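Local coordinates for protein beta-1,3-xylanase (Alcaligenes sp., PDB 2COV) that probably binds beta-1,3-xylan as the family 31 carbohydrate-binding module of a beta-1,3-xylanase, at residues N8-E22 with L84-N96. Numbering follows the deposited sequence.
Sequences NCQDDFNFNYVSDQE and LDRNITFTTQVCN
Asn16 OD1 is gripped by two backbone N-H groups of the C-terminal tail. Cys95 N donates to Asn16 OD1 at 2.8 Å and Asn96 N to the same oxygen at 2.9 Å. Asn16 ND2 donates to Asn96 O at 2.7 Å, reaching it from above the carbonyl plane; ND2 also bonds Glu24 on the neighbouring strand. With an alanine in place of Asn16, the N-H groups of Cys95 and Asn96 would probably lose their shared acceptor, and Asn96 O one of its donors. Next to this amide, the disulfide Cys9–Cys95 ties the loop before strand 13-19 to the tail after strand 80-89. Further back, Tyr17 N bonds Gln93 O at 2.8 Å, a nearly straight backbone link. Gln93 lays its amide flat over the Phe15 ring, with the planes 7° apart and NE2 above the ring centre. Gln93 NE2 donates to Phe15 O at 3.0 Å, and OE1 accepts from Asn8 ND2, so the amide is held at both ends. Ile88 CD1 covers the opposite face of Phe15. The ring reaches between them because its CG sits between the backbone N and carbonyl carbon (chi1 71°). Arg86 runs its CG over the Phe13 ring, and Arg86 NH1 donates to Phe13 O at 2.8 Å, in the carbonyl plane. Strand 13-19 thus meets segment 84-89 and the loop 90-96. The unpaired strand axes cross at -42°, 8.7 Å apart, consistent with the beta-sandwich of the E-set clan.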
ATOM      1  N   ASN A   8      -1.167  25.378 -17.258  1.00 23.78           N
ATOM      2  CA  ASN A   8      -1.122  24.851 -15.896  1.00 22.36           C
ATOM      3  C   ASN A   8      -2.505  24.496 -15.333  1.00 22.26           C
ATOM      4  O   ASN A   8      -2.527  23.783 -14.335  1.00 23.47           O
ATOM      5  CB  ASN A   8      -0.369  25.834 -15.022  1.00 25.22           C
ATOM      6  CG  ASN A   8      -0.929  27.238 -15.124  1.00 29.14           C
ATOM      7  OD1 ASN A   8      -0.927  27.853 -16.217  1.00 35.28           O
ATOM      8  ND2 ASN A   8      -1.429  27.767 -14.005  1.00 31.84           N
ATOM      9  N   CYS A   9      -3.583  24.983 -15.968  1.00 22.13           N
ATOM     10  CA  CYS A   9      -4.971  24.699 -15.584  1.00 22.52           C
ATOM     11  C   CYS A   9      -5.676  23.675 -16.427  1.00 21.65           C
ATOM     12  O   CYS A   9      -6.828  23.377 -16.201  1.00 22.00           O
ATOM     13  CB  CYS A   9      -5.769  25.992 -15.604  1.00 23.01           C
ATOM     14  SG  CYS A   9      -5.295  27.075 -14.307  1.00 28.77           S
ATOM     15  N   GLN A  10      -5.041  23.102 -17.438  1.00 21.74           N
ATOM     16  CA  GLN A  10      -5.695  22.178 -18.338  1.00 22.66           C
ATOM     17  C   GLN A  10      -6.031  20.805 -17.754  1.00 20.97           C
ATOM     18  O   GLN A  10      -7.035  20.159 -18.115  1.00 23.32           O
ATOM     19  CB  GLN A  10      -4.817  22.034 -19.591  1.00 23.39           C
ATOM     20  CG  GLN A  10      -4.922  23.302 -20.449  1.00 25.43           C
ATOM     21  CD  GLN A  10      -4.027  23.377 -21.613  1.00 27.19           C
ATOM     22  OE1 GLN A  10      -3.264  22.447 -21.938  1.00 29.83           O
ATOM     23  NE2 GLN A  10      -4.027  24.572 -22.225  1.00 29.07           N
ATOM     24  N   ASP A  11      -5.143  20.299 -16.949  1.00 21.08           N
ATOM     25  CA  ASP A  11      -5.258  18.946 -16.477  1.00 19.02           C
ATOM     26  C   ASP A  11      -6.435  18.781 -15.548  1.00 16.38           C
ATOM     27  O   ASP A  11      -6.766  19.649 -14.769  1.00 16.27           O
ATOM     28  CB  ASP A  11      -3.970  18.536 -15.716  1.00 19.95           C
ATOM     29  CG  ASP A  11      -2.766  18.216 -16.623  1.00 25.37           C
ATOM     30  OD1 ASP A  11      -1.735  17.931 -16.017  1.00 29.97           O
ATOM     31  OD2 ASP A  11      -2.825  18.246 -17.880  1.00 30.41           O
ATOM     32  N   ASP A  12      -7.067  17.649 -15.725  1.00 15.23           N
ATOM     33  CA  ASP A  12      -8.207  17.259 -14.894  1.00 14.83           C
ATOM     34  C   ASP A  12      -7.872  17.035 -13.432  1.00 12.86           C
ATOM     35  O   ASP A  12      -8.756  17.184 -12.605  1.00 12.93           O
ATOM     36  CB  ASP A  12      -8.790  15.985 -15.466  1.00 15.74           C
ATOM     37  CG  ASP A  12      -9.570  16.182 -16.766  1.00 18.96           C
ATOM     38  OD1 ASP A  12     -10.125  17.274 -16.992  1.00 22.89           O
ATOM     39  OD2 ASP A  12      -9.668  15.160 -17.457  1.00 21.46           O
ATOM     40  N   PHE A  13      -6.644  16.706 -13.112  1.00 12.36           N
ATOM     41  CA  PHE A  13      -6.150  16.490 -11.765  1.00 11.89           C
ATOM     42  C   PHE A  13      -5.291  17.688 -11.427  1.00 11.85           C
ATOM     43  O   PHE A  13      -4.233  17.870 -12.037  1.00 12.27           O
ATOM     44  CB  PHE A  13      -5.322  15.199 -11.760  1.00 12.39           C
ATOM     45  CG  PHE A  13      -4.916  14.705 -10.399  1.00 11.75           C
ATOM     46  CD1 PHE A  13      -3.959  13.701 -10.307  1.00 12.66           C
ATOM     47  CD2 PHE A  13      -5.414  15.223  -9.205  1.00 11.57           C
ATOM     48  CE1 PHE A  13      -3.535  13.199  -9.123  1.00 13.40           C
ATOM     49  CE2 PHE A  13      -5.017  14.708  -7.994  1.00 11.45           C
ATOM     50  CZ  PHE A  13      -4.074  13.707  -7.963  1.00 12.71           C
ATOM     51  N   ASN A  14      -5.751  18.571 -10.554  1.00 12.11           N
ATOM     52  CA  ASN A  14      -5.064  19.845 -10.418  1.00 12.60           C
ATOM     53  C   ASN A  14      -5.413  20.494  -9.073  1.00 11.56           C
ATOM     54  O   ASN A  14      -5.956  19.878  -8.171  1.00 12.38           O
ATOM     55  CB  ASN A  14      -5.467  20.690 -11.637  1.00 13.61           C
ATOM     56  CG  ASN A  14      -4.402  21.528 -12.223  1.00 16.11           C
ATOM     57  OD1 ASN A  14      -4.457  21.704 -13.499  1.00 21.92           O
ATOM     58  ND2 ASN A  14      -3.507  21.999 -11.478  1.00 14.26           N
ATOM     59  N   PHE A  15      -4.995  21.747  -8.945  1.00 13.51           N
ATOM     60  CA  PHE A  15      -5.262  22.534  -7.735  1.00 13.64           C
ATOM     61  C   PHE A  15      -5.555  23.967  -8.053  1.00 14.97           C
ATOM     62  O   PHE A  15      -5.175  24.490  -9.095  1.00 14.09           O
ATOM     63  CB  PHE A  15      -4.123  22.447  -6.737  1.00 14.77           C
ATOM     64  CG  PHE A  15      -2.907  23.183  -7.188  1.00 13.65           C
ATOM     65  CD1 PHE A  15      -1.976  22.602  -7.998  1.00 15.07           C
ATOM     66  CD2 PHE A  15      -2.703  24.528  -6.811  1.00 15.34           C
ATOM     67  CE1 PHE A  15      -0.848  23.309  -8.442  1.00 15.33           C
ATOM     68  CE2 PHE A  15      -1.592  25.229  -7.273  1.00 15.66           C
ATOM     69  CZ  PHE A  15      -0.625  24.627  -8.031  1.00 15.21           C
ATOM     70  N   ASN A  16      -6.292  24.606  -7.122  1.00 15.19           N
ATOM     71  CA  ASN A  16      -6.495  26.016  -7.083  1.00 15.45           C
ATOM     72  C   ASN A  16      -5.875  26.640  -5.860  1.00 14.61           C
ATOM     73  O   ASN A  16      -5.955  26.106  -4.744  1.00 15.30           O
ATOM     74  CB  ASN A  16      -7.998  26.348  -6.980  1.00 16.55           C
ATOM     75  CG  ASN A  16      -8.795  25.887  -8.173  1.00 17.82           C
ATOM     76  OD1 ASN A  16      -8.443  26.194  -9.319  1.00 17.09           O
ATOM     77  ND2 ASN A  16      -9.901  25.185  -7.917  1.00 18.53           N
ATOM     78  N   TYR A  17      -5.256  27.800  -6.044  1.00 15.83           N
ATOM     79  CA  TYR A  17      -4.976  28.678  -4.935  1.00 16.28           C
ATOM     80  C   TYR A  17      -6.308  29.226  -4.340  1.00 15.99           C
ATOM     81  O   TYR A  17      -7.136  29.697  -5.079  1.00 18.59           O
ATOM     82  CB  TYR A  17      -4.076  29.813  -5.435  1.00 17.75           C
ATOM     83  CG  TYR A  17      -3.908  30.987  -4.505  1.00 18.67           C
ATOM     84  CD1 TYR A  17      -4.785  32.080  -4.536  1.00 20.45           C
ATOM     85  CD2 TYR A  17      -2.851  31.047  -3.624  1.00 18.21           C
ATOM     86  CE1 TYR A  17      -4.588  33.177  -3.696  1.00 21.60           C
ATOM     87  CE2 TYR A  17      -2.656  32.163  -2.801  1.00 19.94           C
ATOM     88  CZ  TYR A  17      -3.514  33.168  -2.845  1.00 18.90           C
ATOM     89  OH  TYR A  17      -3.328  34.322  -2.037  1.00 22.99           O
ATOM     90  N   VAL A  18      -6.428  29.128  -3.042  1.00 16.31           N
ATOM     91  CA  VAL A  18      -7.603  29.686  -2.312  1.00 16.26           C
ATOM     92  C   VAL A  18      -7.146  30.932  -1.579  1.00 17.78           C
ATOM     93  O   VAL A  18      -7.769  31.994  -1.715  1.00 18.06           O
ATOM     94  CB  VAL A  18      -8.231  28.653  -1.374  1.00 17.20           C
ATOM     95  CG1 VAL A  18      -9.390  29.250  -0.594  1.00 18.84           C
ATOM     96  CG2 VAL A  18      -8.720  27.421  -2.149  1.00 17.66           C
ATOM     97  N   SER A  19      -6.081  30.776  -0.791  1.00 17.79           N
ATOM     98  CA  SER A  19      -5.447  31.936  -0.143  1.00 19.05           C
ATOM     99  C   SER A  19      -4.024  31.544   0.104  1.00 19.55           C
ATOM    100  O   SER A  19      -3.632  30.423  -0.181  1.00 19.35           O
ATOM    101  CB  SER A  19      -6.155  32.265   1.147  1.00 19.25           C
ATOM    102  OG  SER A  19      -5.924  31.274   2.127  1.00 22.68           O
ATOM    103  N   ASP A  20      -3.239  32.435   0.686  1.00 20.46           N
ATOM    104  CA  ASP A  20      -1.850  32.141   0.888  1.00 21.62           C
ATOM    105  C   ASP A  20      -1.646  30.932   1.804  1.00 20.71           C
ATOM    106  O   ASP A  20      -0.565  30.336   1.706  1.00 23.25           O
ATOM    107  CB  ASP A  20      -1.155  33.332   1.556  1.00 21.45           C
ATOM    108  CG  ASP A  20      -0.809  34.434   0.605  1.00 24.53           C
ATOM    109  OD1 ASP A  20      -1.162  34.392  -0.623  1.00 26.36           O
ATOM    110  OD2 ASP A  20      -0.126  35.375   1.133  1.00 29.65           O
ATOM    111  N   GLN A  21      -2.611  30.497   2.602  1.00 20.95           N
ATOM    112  CA  GLN A  21      -2.338  29.292   3.385  1.00 21.43           C
ATOM    113  C   GLN A  21      -3.325  28.163   3.076  1.00 17.94           C
ATOM    114  O   GLN A  21      -3.420  27.266   3.850  1.00 17.74           O
ATOM    115  CB  GLN A  21      -2.298  29.542   4.861  1.00 24.16           C
ATOM    116  CG  GLN A  21      -3.689  29.995   5.327  1.00 29.59           C
ATOM    117  CD  GLN A  21      -3.730  31.476   5.392  1.00 33.86           C
ATOM    118  OE1 GLN A  21      -4.483  32.120   4.628  1.00 36.22           O
ATOM    119  NE2 GLN A  21      -2.849  32.059   6.256  1.00 39.44           N
ATOM    120  N   GLU A  22      -4.037  28.229   1.958  1.00 18.40           N
ATOM    121  CA  GLU A  22      -5.006  27.178   1.608  1.00 16.28           C
ATOM    122  C   GLU A  22      -4.952  26.849   0.103  1.00 15.95           C
ATOM    123  O   GLU A  22      -4.999  27.722  -0.766  1.00 15.30           O
ATOM    124  CB  GLU A  22      -6.449  27.582   1.972  1.00 17.67           C
ATOM    125  CG  GLU A  22      -6.808  27.389   3.499  1.00 22.95           C
ATOM    126  CD  GLU A  22      -8.297  27.399   3.773  1.00 23.63           C
ATOM    127  OE1 GLU A  22      -8.617  26.895   4.900  1.00 29.39           O
ATOM    128  OE2 GLU A  22      -9.077  27.904   2.882  1.00 25.29           O
ATOM    129  N   LEU A  84      -4.724   7.924  -8.095  1.00 10.73           N
ATOM    130  CA  LEU A  84      -3.872   8.782  -8.903  1.00 10.32           C
ATOM    131  C   LEU A  84      -3.002   9.661  -8.029  1.00 11.60           C
ATOM    132  O   LEU A  84      -3.546  10.248  -7.107  1.00 11.60           O
ATOM    133  CB  LEU A  84      -4.688   9.689  -9.846  1.00 11.60           C
ATOM    134  CG  LEU A  84      -5.605   9.038 -10.856  1.00 13.44           C
ATOM    135  CD1 LEU A  84      -6.972   8.836 -10.236  1.00 18.78           C
ATOM    136  CD2 LEU A  84      -5.853   9.905 -12.023  1.00 15.62           C
ATOM    137  N   ASP A  85      -1.701   9.743  -8.338  1.00 11.19           N
ATOM    138  CA  ASP A  85      -0.806  10.627  -7.625  1.00 11.88           C
ATOM    139  C   ASP A  85      -0.138  11.568  -8.580  1.00 10.86           C
ATOM    140  O   ASP A  85       0.293  11.138  -9.646  1.00 11.34           O
ATOM    141  CB  ASP A  85       0.275   9.832  -6.859  1.00 12.32           C
ATOM    142  CG  ASP A  85      -0.261   8.744  -5.881  1.00 16.24           C
ATOM    143  OD1 ASP A  85      -0.986   9.107  -4.982  1.00 18.18           O
ATOM    144  OD2 ASP A  85       0.039   7.486  -6.042  1.00 19.22           O
ATOM    145  N   ARG A  86       0.075  12.815  -8.164  1.00 11.35           N
ATOM    146  CA  ARG A  86       0.987  13.715  -8.920  1.00 10.69           C
ATOM    147  C   ARG A  86       1.637  14.687  -7.973  1.00 10.36           C
ATOM    148  O   ARG A  86       0.986  15.185  -7.059  1.00 11.37           O
ATOM    149  CB  ARG A  86       0.239  14.399 -10.011  1.00 12.23           C
ATOM    150  CG  ARG A  86      -0.681  15.509  -9.621  1.00 11.75           C
ATOM    151  CD  ARG A  86      -1.311  16.275 -10.844  1.00 14.92           C
ATOM    152  NE  ARG A  86      -0.229  17.018 -11.537  1.00 15.51           N
ATOM    153  CZ  ARG A  86      -0.405  18.197 -12.144  1.00 19.39           C
ATOM    154  NH1 ARG A  86      -1.577  18.805 -12.271  1.00 22.28           N
ATOM    155  NH2 ARG A  86       0.633  18.800 -12.707  1.00 22.79           N
ATOM    156  N   ASN A  87       2.863  15.069  -8.258  1.00 11.40           N
ATOM    157  CA  ASN A  87       3.560  16.106  -7.469  1.00 11.64           C
ATOM    158  C   ASN A  87       3.410  17.452  -8.093  1.00 12.00           C
ATOM    159  O   ASN A  87       3.502  17.610  -9.328  1.00 12.70           O
ATOM    160  CB  ASN A  87       5.066  15.793  -7.375  1.00 11.75           C
ATOM    161  CG  ASN A  87       5.393  14.528  -6.668  1.00 12.73           C
ATOM    162  OD1 ASN A  87       4.606  14.013  -5.890  1.00 12.32           O
ATOM    163  ND2 ASN A  87       6.635  14.028  -6.931  1.00 13.81           N
ATOM    164  N   ILE A  88       3.201  18.458  -7.242  1.00 12.03           N
ATOM    165  CA  ILE A  88       3.030  19.848  -7.655  1.00 13.69           C
ATOM    166  C   ILE A  88       3.806  20.783  -6.712  1.00 14.14           C
ATOM    167  O   ILE A  88       4.202  20.399  -5.618  1.00 14.52           O
ATOM    168  CB  ILE A  88       1.516  20.294  -7.757  1.00 13.62           C
ATOM    169  CG1 ILE A  88       0.811  20.235  -6.410  1.00 14.09           C
ATOM    170  CG2 ILE A  88       0.805  19.445  -8.768  1.00 14.49           C
ATOM    171  CD1 ILE A  88       0.990  21.484  -5.485  1.00 15.63           C
ATOM    172  N   THR A  89       4.033  21.970  -7.214  1.00 15.75           N
ATOM    173  CA  THR A  89       4.447  23.107  -6.382  1.00 16.55           C
ATOM    174  C   THR A  89       3.280  24.063  -6.185  1.00 15.80           C
ATOM    175  O   THR A  89       2.623  24.408  -7.146  1.00 16.58           O
ATOM    176  CB  THR A  89       5.631  23.809  -7.038  1.00 19.55           C
ATOM    177  OG1 THR A  89       6.726  22.891  -7.187  1.00 20.05           O
ATOM    178  CG2 THR A  89       6.091  25.042  -6.209  1.00 19.23           C
ATOM    179  N   PHE A  90       3.014  24.432  -4.958  1.00 16.11           N
ATOM    180  CA  PHE A  90       1.885  25.292  -4.685  1.00 16.15           C
ATOM    181  C   PHE A  90       2.160  26.737  -5.092  1.00 15.82           C
ATOM    182  O   PHE A  90       3.146  27.328  -4.625  1.00 17.17           O
ATOM    183  CB  PHE A  90       1.503  25.214  -3.216  1.00 16.63           C
ATOM    184  CG  PHE A  90       0.337  26.064  -2.800  1.00 14.94           C
ATOM    185  CD1 PHE A  90      -0.728  26.234  -3.612  1.00 16.10           C
ATOM    186  CD2 PHE A  90       0.346  26.682  -1.574  1.00 16.68           C
ATOM    187  CE1 PHE A  90      -1.799  27.002  -3.229  1.00 17.77           C
ATOM    188  CE2 PHE A  90      -0.713  27.433  -1.160  1.00 15.98           C
ATOM    189  CZ  PHE A  90      -1.782  27.618  -1.991  1.00 16.89           C
ATOM    190  N   THR A  91       1.374  27.229  -6.037  1.00 17.39           N
ATOM    191  CA  THR A  91       1.480  28.570  -6.582  1.00 17.96           C
ATOM    192  C   THR A  91       0.105  29.233  -6.529  1.00 18.69           C
ATOM    193  O   THR A  91      -0.860  28.613  -6.128  1.00 18.06           O
ATOM    194  CB  THR A  91       1.851  28.529  -8.090  1.00 17.95           C
ATOM    195  OG1 THR A  91       0.780  27.861  -8.826  1.00 20.66           O
ATOM    196  CG2 THR A  91       3.139  27.709  -8.355  1.00 19.34           C
ATOM    197  N   THR A  92       0.050  30.477  -7.034  1.00 19.21           N
ATOM    198  CA  THR A  92      -1.156  31.262  -7.020  1.00 18.88           C
ATOM    199  C   THR A  92      -2.117  30.979  -8.197  1.00 19.03           C
ATOM    200  O   THR A  92      -3.096  31.704  -8.355  1.00 20.12           O
ATOM    201  CB  THR A  92      -0.844  32.744  -6.951  1.00 20.55           C
ATOM    202  OG1 THR A  92      -0.032  33.002  -8.097  1.00 21.91           O
ATOM    203  CG2 THR A  92      -0.146  33.071  -5.631  1.00 21.51           C
ATOM    204  N   GLN A  93      -1.940  29.858  -8.945  1.00 17.79           N
ATOM    205  CA  GLN A  93      -2.868  29.602 -10.068  1.00 18.76           C
ATOM    206  C   GLN A  93      -4.292  29.360  -9.590  1.00 17.41           C
ATOM    207  O   GLN A  93      -4.473  28.731  -8.579  1.00 18.15           O
ATOM    208  CB  GLN A  93      -2.420  28.377 -10.870  1.00 18.21           C
ATOM    209  CG  GLN A  93      -2.493  27.049 -10.140  1.00 18.87           C
ATOM    210  CD  GLN A  93      -2.122  25.846 -11.025  1.00 19.78           C
ATOM    211  OE1 GLN A  93      -1.132  25.890 -11.770  1.00 20.20           O
ATOM    212  NE2 GLN A  93      -2.878  24.791 -10.928  1.00 17.17           N
ATOM    213  N   VAL A  94      -5.261  29.853 -10.347  1.00 18.94           N
ATOM    214  CA  VAL A  94      -6.657  29.595 -10.099  1.00 20.23           C
ATOM    215  C   VAL A  94      -7.194  29.077 -11.432  1.00 21.09           C
ATOM    216  O   VAL A  94      -7.203  29.798 -12.461  1.00 23.26           O
ATOM    217  CB  VAL A  94      -7.394  30.862  -9.621  1.00 21.38           C
ATOM    218  CG1 VAL A  94      -8.854  30.604  -9.471  1.00 25.53           C
ATOM    219  CG2 VAL A  94      -6.795  31.353  -8.338  1.00 21.99           C
ATOM    220  N   CYS A  95      -7.696  27.854 -11.404  1.00 20.35           N
ATOM    221  CA  CYS A  95      -8.062  27.147 -12.602  1.00 24.10           C
ATOM    222  C   CYS A  95      -9.543  26.784 -12.748  1.00 26.64           C
ATOM    223  O   CYS A  95     -10.105  26.911 -13.839  1.00 29.26           O
ATOM    224  CB  CYS A  95      -7.346  25.813 -12.610  1.00 24.92           C
ATOM    225  SG  CYS A  95      -5.616  25.917 -12.623  1.00 27.02           S
ATOM    226  N   ASN A  96     -10.130  26.203 -11.714  1.00 27.64           N
ATOM    227  CA  ASN A  96     -11.493  25.624 -11.780  1.00 28.91           C
ATOM    228  C   ASN A  96     -12.086  26.054 -10.488  1.00 30.99           C
ATOM    229  O   ASN A  96     -12.025  25.268  -9.516  1.00 31.83           O
ATOM    230  CB  ASN A  96     -11.416  24.079 -11.858  1.00 28.81           C
ATOM    231  CG  ASN A  96     -12.748  23.421 -12.098  1.00 29.87           C
ATOM    232  OD1 ASN A  96     -12.822  22.326 -12.678  1.00 34.38           O
ATOM    233  ND2 ASN A  96     -13.818  24.059 -11.637  1.00 29.51           N
TER
HETATM  234  O   HOH W   1      -0.912  20.995 -14.274  1.00 36.57           O